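Local coordinates for uncharacterized protein (Legionella pneumophila subsp. pneumophila, PDB 5T2X), which is of unknown function, a mainly helical single-chain protein without strands, of the DUF5630 family, in which antiparallel helices pack side by side, at residues E144-K147 with Y153-L156; Y133-L138 with L158-K163. One frame throughout, in Å; residues are numbered along the deposited sequence.

Contacts 1 and 2 are two levels of the same helical hairpin, formed by helix 132-147 and helix 153-167 and joined by a short loop. Contact 1 (144-147 with 153-156) lies at the loop end, about 19 Å from the centre of the chain, and belongs to the surface. Contact 2 (133-138 with 158-163) lies deeper, about 7 Å from that centre, with two of its four touching residues buried. Their centres are 12 Å apart, and the segments follow one another closely along each helix. Both sites lay aliphatic carbons over tyrosine faces, with no hydrogen bond crossing between the paired segments, and helix 169-185 borders both levels.

Contact 1 (E144-K147 with Y153-L156); sequences EKYK and YSLL
Ser154 rests on one face of the Tyr146 ring beside the turn of an antiparallel helical hairpin, between helix 132-147 and helix 153-167. The tight part is here: Ser154 CB sits over the centre of the Tyr146 ring, 3.5 Å from the centroid and only 8° off the ring normal, a nearly vertical CH-pi contact. Tyr146 has CG anti to the backbone N (chi1 172°), which brings the ring alongside the first turn of the second helix, and the two CB atoms of Tyr146 and Tyr153 come within 4.1 Å. Leu183 of helix 169-185 touches both Tyr146 and Ser154, tying this side to the next helix.

The other side is looser. Lys145 and Tyr153 run side by side in the same direction, and Lys145 CB lies over one face of the Tyr153 ring, displaced toward its rim and 3.9 Å from the centroid. Lys145 CG, set anti to the carbonyl carbon by chi1 (-67°), stays near CD2 and CE2 of the ring, and the bend at chi2 turns the rest of the chain off from the second helix. No hydrogen bond joins the two segments. Instead, Ser154 OG hydrogen-bonds to the main-chain O of Asn151 in the connecting loop.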
loop_
_atom_site.group_PDB
_atom_site.type_symbol
_atom_site.label_atom_id
_atom_site.label_comp_id
_atom_site.label_asym_id
_atom_site.label_seq_id
_atom_site.Cartn_x
_atom_site.Cartn_y
_atom_site.Cartn_z
ATOM N N GLU A 144 -13.792 9.839 -6.674
ATOM C CA GLU A 144 -14.221 10.912 -7.564
ATOM C C GLU A 144 -15.156 10.388 -8.647
ATOM O O GLU A 144 -16.086 11.090 -9.060
ATOM C CB GLU A 144 -13.004 11.601 -8.183
ATOM C CG GLU A 144 -12.118 12.315 -7.170
ATOM C CD GLU A 144 -12.843 13.430 -6.432
ATOM O OE1 GLU A 144 -13.751 14.052 -7.025
ATOM O OE2 GLU A 144 -12.506 13.682 -5.257
ATOM N N LYS A 145 -14.924 9.160 -9.118
ATOM C CA LYS A 145 -15.868 8.525 -10.033
ATOM C C LYS A 145 -17.227 8.346 -9.367
ATOM O O LYS A 145 -18.270 8.629 -9.965
ATOM C CB LYS A 145 -15.323 7.174 -10.499
ATOM C CG LYS A 145 -14.080 7.252 -11.367
ATOM C CD LYS A 145 -14.438 7.440 -12.825
ATOM C CE LYS A 145 -13.195 7.489 -13.696
ATOM N NZ LYS A 145 -13.533 7.680 -15.133
ATOM N N TYR A 146 -17.225 7.868 -8.122
ATOM C CA TYR A 146 -18.472 7.706 -7.384
ATOM C C TYR A 146 -19.130 9.054 -7.117
ATOM O O TYR A 146 -20.355 9.187 -7.219
ATOM C CB TYR A 146 -18.203 6.959 -6.076
ATOM C CG TYR A 146 -19.377 6.902 -5.126
ATOM C CD1 TYR A 146 -20.562 6.279 -5.491
ATOM C CD2 TYR A 146 -19.290 7.451 -3.853
ATOM C CE1 TYR A 146 -21.634 6.218 -4.621
ATOM C CE2 TYR A 146 -20.355 7.394 -2.977
ATOM C CZ TYR A 146 -21.524 6.776 -3.366
ATOM O OH TYR A 146 -22.585 6.716 -2.497
ATOM N N LYS A 147 -18.326 10.069 -6.794
ATOM C CA LYS A 147 -18.872 11.381 -6.465
ATOM C C LYS A 147 -19.559 12.030 -7.662
ATOM O O LYS A 147 -20.546 12.753 -7.487
ATOM C CB LYS A 147 -17.761 12.285 -5.933
ATOM C CG LYS A 147 -18.229 13.641 -5.434
ATOM C CD LYS A 147 -17.056 14.453 -4.905
ATOM C CE LYS A 147 -17.505 15.809 -4.388
ATOM N NZ LYS A 147 -16.352 16.619 -3.907
ATOM N N TYR A 153 -18.831 2.657 -8.211
ATOM C CA TYR A 153 -17.423 2.917 -7.939
ATOM C C TYR A 153 -17.134 3.113 -6.459
ATOM O O TYR A 153 -15.962 3.086 -6.067
ATOM C CB TYR A 153 -16.943 4.137 -8.728
ATOM C CG TYR A 153 -16.424 3.790 -10.104
ATOM C CD1 TYR A 153 -17.289 3.657 -11.181
ATOM C CD2 TYR A 153 -15.068 3.586 -10.324
ATOM C CE1 TYR A 153 -16.818 3.337 -12.441
ATOM C CE2 TYR A 153 -14.587 3.267 -11.580
ATOM C CZ TYR A 153 -15.468 3.143 -12.634
ATOM O OH TYR A 153 -14.997 2.825 -13.887
ATOM N N SER A 154 -18.163 3.311 -5.631
ATOM C CA SER A 154 -17.947 3.303 -4.189
ATOM C C SER A 154 -17.460 1.941 -3.720
ATOM O O SER A 154 -16.766 1.844 -2.701
ATOM C CB SER A 154 -19.232 3.693 -3.458
ATOM O OG SER A 154 -20.260 2.747 -3.697
ATOM N N LEU A 155 -17.810 0.882 -4.454
ATOM C CA LEU A 155 -17.320 -0.453 -4.125
ATOM C C LEU A 155 -15.808 -0.534 -4.282
ATOM O O LEU A 155 -15.117 -1.100 -3.427
ATOM C CB LEU A 155 -18.005 -1.494 -5.010
ATOM C CG LEU A 155 -19.390 -2.034 -4.635
ATOM C CD1 LEU A 155 -20.408 -0.926 -4.417
ATOM C CD2 LEU A 155 -19.871 -2.985 -5.719
ATOM N N LEU A 156 -15.278 0.022 -5.374
ATOM C CA LEU A 156 -13.833 0.021 -5.579
ATOM C C LEU A 156 -13.131 0.908 -4.561
ATOM O O LEU A 156 -12.043 0.567 -4.082
ATOM C CB LEU A 156 -13.500 0.478 -6.999
ATOM C CG LEU A 156 -13.809 -0.498 -8.130
ATOM C CD1 LEU A 156 -13.369 0.089 -9.460
ATOM C CD2 LEU A 156 -13.128 -1.833 -7.878
#

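Contact 2 (Y133-L138 with L158-K163); sequences YAYNSL and LHYAQK
Tyr135 and Tyr160 meet where the two helices of an antiparallel hairpin run closest within this contact, with CA atoms 5.1 Å apart. The local axes approach to 8.4 Å and their directions differ by 160°. The two tyrosine side chains cross at about a right angle, touching through CD1 of Tyr135 and CD1 of Tyr160 at 4.0 Å.

Each ring also takes an aliphatic carbon from the opposite helix over one face. Lys163 CB lies above the Tyr135 ring, 3.6 Å from the centroid and displaced toward the hydroxyl-bearing end, so that Tyr135 CZ is its nearest atom. Leu138 CB lies over a face of Tyr160, but offset toward its CD2-CE2 side, with CD2 nearest at 3.6 Å, while Leu138 CD1 reaches across toward CE1 and CZ. Both contacts are CH-pi, about 20° off the ring normal. The main-chain O of Tyr160 packs against Tyr135 CB at 3.5 Å.

Further out, Tyr135 OH hydrogen-bonds to His130 ND1, which holds the far end of that ring. The lysine chain, bent at chi2, carries its amino group away from helix 132-147 to a hydrogen bond with Gln166 OE1. Ala127 of helix 117-128 touches both Tyr135 and Leu138, while Ser139 and Trp141 border Tyr160.

With no hydrogen bond between the segments, their association here rests on dispersion and CH-pi attraction, while the phenol of Tyr135 and the amine of Lys163 find polar partners outside the contact.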
loop_
_atom_site.group_PDB
_atom_site.type_symbol
_atom_site.label_atom_id
_atom_site.label_comp_id
_atom_site.label_asym_id
_atom_site.label_seq_id
_atom_site.Cartn_x
_atom_site.Cartn_y
_atom_site.Cartn_z
ATOM N N TYR A 133 0.815 3.565 -1.616
ATOM C CA TYR A 133 0.601 4.757 -2.428
ATOM C C TYR A 133 -0.408 4.491 -3.536
ATOM O O TYR A 133 -1.239 5.351 -3.851
ATOM C CB TYR A 133 1.928 5.234 -3.022
ATOM C CG TYR A 133 3.041 5.422 -2.016
ATOM C CD1 TYR A 133 2.807 6.039 -0.794
ATOM C CD2 TYR A 133 4.329 4.977 -2.288
ATOM C CE1 TYR A 133 3.826 6.212 0.125
ATOM C CE2 TYR A 133 5.351 5.143 -1.376
ATOM C CZ TYR A 133 5.095 5.761 -0.172
ATOM O OH TYR A 133 6.116 5.925 0.736
ATOM N N ALA A 134 -0.353 3.301 -4.136
ATOM C CA ALA A 134 -1.280 2.965 -5.211
ATOM C C ALA A 134 -2.697 2.795 -4.680
ATOM O O ALA A 134 -3.654 3.321 -5.261
ATOM C CB ALA A 134 -0.818 1.695 -5.924
ATOM N N TYR A 135 -2.852 2.054 -3.579
ATOM C CA TYR A 135 -4.172 1.888 -2.979
ATOM C C TYR A 135 -4.762 3.231 -2.569
ATOM O O TYR A 135 -5.963 3.469 -2.743
ATOM C CB TYR A 135 -4.089 0.949 -1.775
ATOM C CG TYR A 135 -3.967 -0.514 -2.139
ATOM C CD1 TYR A 135 -4.649 -1.038 -3.228
ATOM C CD2 TYR A 135 -3.165 -1.371 -1.391
ATOM C CE1 TYR A 135 -4.541 -2.378 -3.564
ATOM C CE2 TYR A 135 -3.051 -2.712 -1.720
ATOM C CZ TYR A 135 -3.740 -3.208 -2.808
ATOM O OH TYR A 135 -3.631 -4.540 -3.140
ATOM N N ASN A 136 -3.932 4.125 -2.029
ATOM C CA ASN A 136 -4.416 5.445 -1.640
ATOM C C ASN A 136 -4.853 6.250 -2.858
ATOM O O ASN A 136 -5.925 6.866 -2.855
ATOM C CB ASN A 136 -3.329 6.192 -0.865
ATOM C CG ASN A 136 -3.790 7.551 -0.379
ATOM O OD1 ASN A 136 -4.964 7.748 -0.070
ATOM N ND2 ASN A 136 -2.864 8.501 -0.315
ATOM N N SER A 137 -4.037 6.248 -3.913
ATOM C CA SER A 137 -4.363 7.025 -5.105
ATOM C C SER A 137 -5.536 6.415 -5.864
ATOM O O SER A 137 -6.380 7.142 -6.398
ATOM C CB SER A 137 -3.132 7.136 -6.005
ATOM O OG SER A 137 -3.403 7.932 -7.146
ATOM N N LEU A 138 -5.611 5.082 -5.919
ATOM C CA LEU A 138 -6.723 4.437 -6.610
ATOM C C LEU A 138 -8.043 4.649 -5.880
ATOM O O LEU A 138 -9.090 4.772 -6.526
ATOM C CB LEU A 138 -6.447 2.945 -6.785
ATOM C CG LEU A 138 -5.482 2.559 -7.907
ATOM C CD1 LEU A 138 -5.181 1.072 -7.865
ATOM C CD2 LEU A 138 -6.059 2.951 -9.260
ATOM N N LEU A 158 -13.871 1.551 -1.424
ATOM C CA LEU A 158 -13.706 0.862 -0.150
ATOM C C LEU A 158 -12.829 -0.375 -0.293
ATOM O O LEU A 158 -12.122 -0.742 0.651
ATOM C CB LEU A 158 -15.072 0.488 0.422
ATOM C CG LEU A 158 -15.111 0.183 1.918
ATOM C CD1 LEU A 158 -14.652 1.396 2.710
ATOM C CD2 LEU A 158 -16.511 -0.232 2.336
ATOM N N HIS A 159 -12.857 -1.023 -1.460
ATOM C CA HIS A 159 -12.019 -2.199 -1.671
ATOM C C HIS A 159 -10.539 -1.842 -1.632
ATOM O O HIS A 159 -9.732 -2.570 -1.042
ATOM C CB HIS A 159 -12.369 -2.865 -2.999
ATOM C CG HIS A 159 -11.421 -3.956 -3.390
ATOM N ND1 HIS A 159 -11.350 -5.156 -2.715
ATOM C CD2 HIS A 159 -10.498 -4.023 -4.378
ATOM C CE1 HIS A 159 -10.428 -5.918 -3.276
ATOM N NE2 HIS A 159 -9.895 -5.255 -4.286
ATOM N N TYR A 160 -10.160 -0.730 -2.265
ATOM C CA TYR A 160 -8.758 -0.328 -2.266
ATOM C C TYR A 160 -8.291 0.036 -0.863
ATOM O O TYR A 160 -7.155 -0.269 -0.484
ATOM C CB TYR A 160 -8.545 0.838 -3.230
ATOM C CG TYR A 160 -8.708 0.462 -4.686
ATOM C CD1 TYR A 160 -8.171 -0.721 -5.182
ATOM C CD2 TYR A 160 -9.405 1.283 -5.563
ATOM C CE1 TYR A 160 -8.319 -1.071 -6.513
ATOM C CE2 TYR A 160 -9.559 0.941 -6.894
ATOM C CZ TYR A 160 -9.014 -0.236 -7.364
ATOM O OH TYR A 160 -9.166 -0.579 -8.689
ATOM N N ALA A 161 -9.156 0.681 -0.078
ATOM C CA ALA A 161 -8.804 1.004 1.300
ATOM C C ALA A 161 -8.735 -0.251 2.162
ATOM O O ALA A 161 -7.902 -0.340 3.071
ATOM C CB ALA A 161 -9.806 2.002 1.877
ATOM N N GLN A 162 -9.602 -1.231 1.892
ATOM C CA GLN A 162 -9.565 -2.480 2.646
ATOM C C GLN A 162 -8.284 -3.254 2.366
ATOM O O GLN A 162 -7.709 -3.865 3.274
ATOM C CB GLN A 162 -10.792 -3.327 2.310
ATOM C CG GLN A 162 -10.802 -4.705 2.950
ATOM C CD GLN A 162 -12.090 -5.461 2.682
ATOM O OE1 GLN A 162 -13.057 -4.902 2.166
ATOM N NE2 GLN A 162 -12.106 -6.742 3.034
ATOM N N LYS A 163 -7.823 -3.241 1.113
ATOM C CA LYS A 163 -6.555 -3.882 0.789
ATOM C C LYS A 163 -5.389 -3.197 1.490
ATOM O O LYS A 163 -4.427 -3.864 1.884
ATOM C CB LYS A 163 -6.345 -3.891 -0.726
ATOM C CG LYS A 163 -6.971 -5.086 -1.425
ATOM C CD LYS A 163 -6.283 -6.372 -0.996
ATOM C CE LYS A 163 -6.900 -7.587 -1.662
ATOM N NZ LYS A 163 -6.236 -8.843 -1.220
#